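PDB 5U1T: separin from Saccharomyces cerevisiae, which cleaves the cohesin subunit MCD1/SCC1 as a caspase-like cysteine protease, triggering chromosome segregation at the onset of anaphase, and is held inactive by securin for most of the cell cycle. Local coordinates for residues Ser320-Cys325 with Val352-Ser357. Numbering follows the deposited sequence.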
loop_
_atom_site.group_PDB
_atom_site.type_symbol
_atom_site.label_atom_id
_atom_site.label_comp_id
_atom_site.label_asym_id
_atom_site.label_seq_id
_atom_site.Cartn_x
_atom_site.Cartn_y
_atom_site.Cartn_z
ATOM N N SER A 320 23.017 44.748 46.583
ATOM C CA SER A 320 23.395 43.794 47.587
ATOM C C SER A 320 22.696 44.146 48.860
ATOM O O SER A 320 21.996 43.345 49.440
ATOM C CB SER A 320 24.884 43.863 47.806
ATOM O OG SER A 320 25.316 42.735 48.516
ATOM N N ALA A 321 22.866 45.383 49.273
ATOM C CA ALA A 321 22.271 45.860 50.497
ATOM C C ALA A 321 20.777 45.662 50.582
ATOM O O ALA A 321 20.287 45.060 51.514
ATOM C CB ALA A 321 22.614 47.319 50.687
ATOM N N THR A 322 20.055 46.166 49.597
ATOM C CA THR A 322 18.600 46.090 49.568
ATOM C C THR A 322 18.030 44.720 49.825
ATOM O O THR A 322 17.073 44.562 50.564
ATOM C CB THR A 322 18.108 46.485 48.193
ATOM O OG1 THR A 322 18.806 45.692 47.239
ATOM C CG2 THR A 322 18.417 47.919 47.920
ATOM N N LEU A 323 18.594 43.730 49.160
ATOM C CA LEU A 323 18.153 42.372 49.317
ATOM C C LEU A 323 18.240 41.985 50.762
ATOM O O LEU A 323 17.318 41.423 51.331
ATOM C CB LEU A 323 19.081 41.465 48.529
ATOM C CG LEU A 323 19.135 41.577 47.011
ATOM C CD1 LEU A 323 20.218 40.696 46.431
ATOM C CD2 LEU A 323 17.784 41.244 46.411
ATOM N N LYS A 324 19.367 42.316 51.362
ATOM C CA LYS A 324 19.600 41.940 52.756
ATOM C C LYS A 324 18.455 42.374 53.670
ATOM O O LYS A 324 18.012 41.616 54.536
ATOM C CB LYS A 324 20.914 42.540 53.252
ATOM C CG LYS A 324 21.142 42.342 54.730
ATOM C CD LYS A 324 21.114 40.871 55.081
ATOM C CE LYS A 324 21.176 40.670 56.579
ATOM N NZ LYS A 324 21.533 39.268 56.896
ATOM N N CYS A 325 17.986 43.600 53.476
ATOM C CA CYS A 325 16.823 44.087 54.195
ATOM C C CYS A 325 15.573 43.309 53.797
ATOM O O CYS A 325 14.778 42.916 54.651
ATOM C CB CYS A 325 16.633 45.575 53.929
ATOM S SG CYS A 325 18.037 46.548 54.463
ATOM N N VAL A 352 9.054 40.714 44.135
ATOM C CA VAL A 352 9.545 39.690 43.222
ATOM C C VAL A 352 9.705 40.230 41.807
ATOM O O VAL A 352 10.368 39.613 40.973
ATOM C CB VAL A 352 8.620 38.444 43.189
ATOM C CG1 VAL A 352 8.189 38.058 44.595
ATOM C CG2 VAL A 352 7.413 38.671 42.299
ATOM N N ILE A 353 9.093 41.373 41.521
ATOM C CA ILE A 353 9.324 42.017 40.234
ATOM C C ILE A 353 10.652 42.756 40.351
ATOM O O ILE A 353 11.443 42.794 39.409
ATOM C CB ILE A 353 8.173 42.981 39.825
ATOM C CG1 ILE A 353 7.174 42.298 38.881
ATOM C CG2 ILE A 353 8.716 44.180 39.085
ATOM C CD1 ILE A 353 6.423 41.128 39.463
ATOM N N TYR A 354 10.904 43.312 41.532
ATOM C CA TYR A 354 12.158 44.015 41.799
ATOM C C TYR A 354 13.375 43.113 41.644
ATOM O O TYR A 354 14.349 43.471 40.977
ATOM C CB TYR A 354 12.154 44.610 43.205
ATOM C CG TYR A 354 13.487 45.196 43.608
ATOM C CD1 TYR A 354 14.009 46.301 42.947
ATOM C CD2 TYR A 354 14.223 44.651 44.654
ATOM C CE1 TYR A 354 15.229 46.848 43.313
ATOM C CE2 TYR A 354 15.447 45.188 45.029
ATOM C CZ TYR A 354 15.945 46.288 44.354
ATOM O OH TYR A 354 17.158 46.837 44.714
ATOM N N ILE A 355 13.313 41.950 42.280
ATOM C CA ILE A 355 14.404 40.998 42.233
ATOM C C ILE A 355 14.687 40.580 40.805
ATOM O O ILE A 355 15.820 40.648 40.333
ATOM C CB ILE A 355 14.090 39.751 43.038
ATOM C CG1 ILE A 355 13.820 40.092 44.496
ATOM C CG2 ILE A 355 15.228 38.799 42.958
ATOM C CD1 ILE A 355 13.182 38.930 45.217
ATOM N N ASN A 356 13.639 40.146 40.123
ATOM C CA ASN A 356 13.772 39.666 38.756
ATOM C C ASN A 356 14.438 40.691 37.835
ATOM O O ASN A 356 15.288 40.355 37.003
ATOM C CB ASN A 356 12.401 39.291 38.205
ATOM C CG ASN A 356 12.498 38.567 36.886
ATOM O OD1 ASN A 356 13.482 37.880 36.622
ATOM N ND2 ASN A 356 11.484 38.722 36.043
ATOM N N SER A 357 14.060 41.951 38.014
ATOM C CA SER A 357 14.527 43.023 37.148
ATOM C C SER A 357 16.000 43.332 37.349
ATOM O O SER A 357 16.653 43.874 36.459
ATOM C CB SER A 357 13.702 44.282 37.393
ATOM O OG SER A 357 12.320 43.976 37.382
#
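With CG of Tyr354 anti to the backbone N (chi1 173°), the phenol is extended from helix 342-357 toward helix 319-336, and at Thr322 a chi1 of 53° sets OG1 between its backbone N and carbonyl carbon, where it can meet the ring's end. Tyr354 OH donates a hydrogen bond to Thr322 OG1 at 3.2 Å. Thr322 OG1 lies at the ring edge, near its plane, 4.1 Å from Tyr354 CE2, so the approach is edge-on rather than over a face. The methyl adds a second touch, Thr322 CG2 being 3.6 Å from Tyr354 OH. The same OG1 is hydrogen-bonded to Ile319 O, one turn back on its own helix, a second bond that probably helps hold the hydroxyl in this rotation. A phenylalanine in place of Tyr354 would probably leave Thr322 OG1 with its intrahelical partner but without the bond that ties the two helices here. Leu323 and Ile355 approach one another more loosely; 136 Å² is buried between the segments, and neither Thr322 nor Tyr354 is buried, so this is a small surface contact, well away from the active-site cysteine assigned by similarity. It joins two consecutive helices of the largely helical N-terminal part of the chain; Ile355 also packs on Leu371, Leu374 and Leu378 of helix 365-384 and on Val397 of helix 388-404, while Ser320 touches Leu370 of helix 365-384.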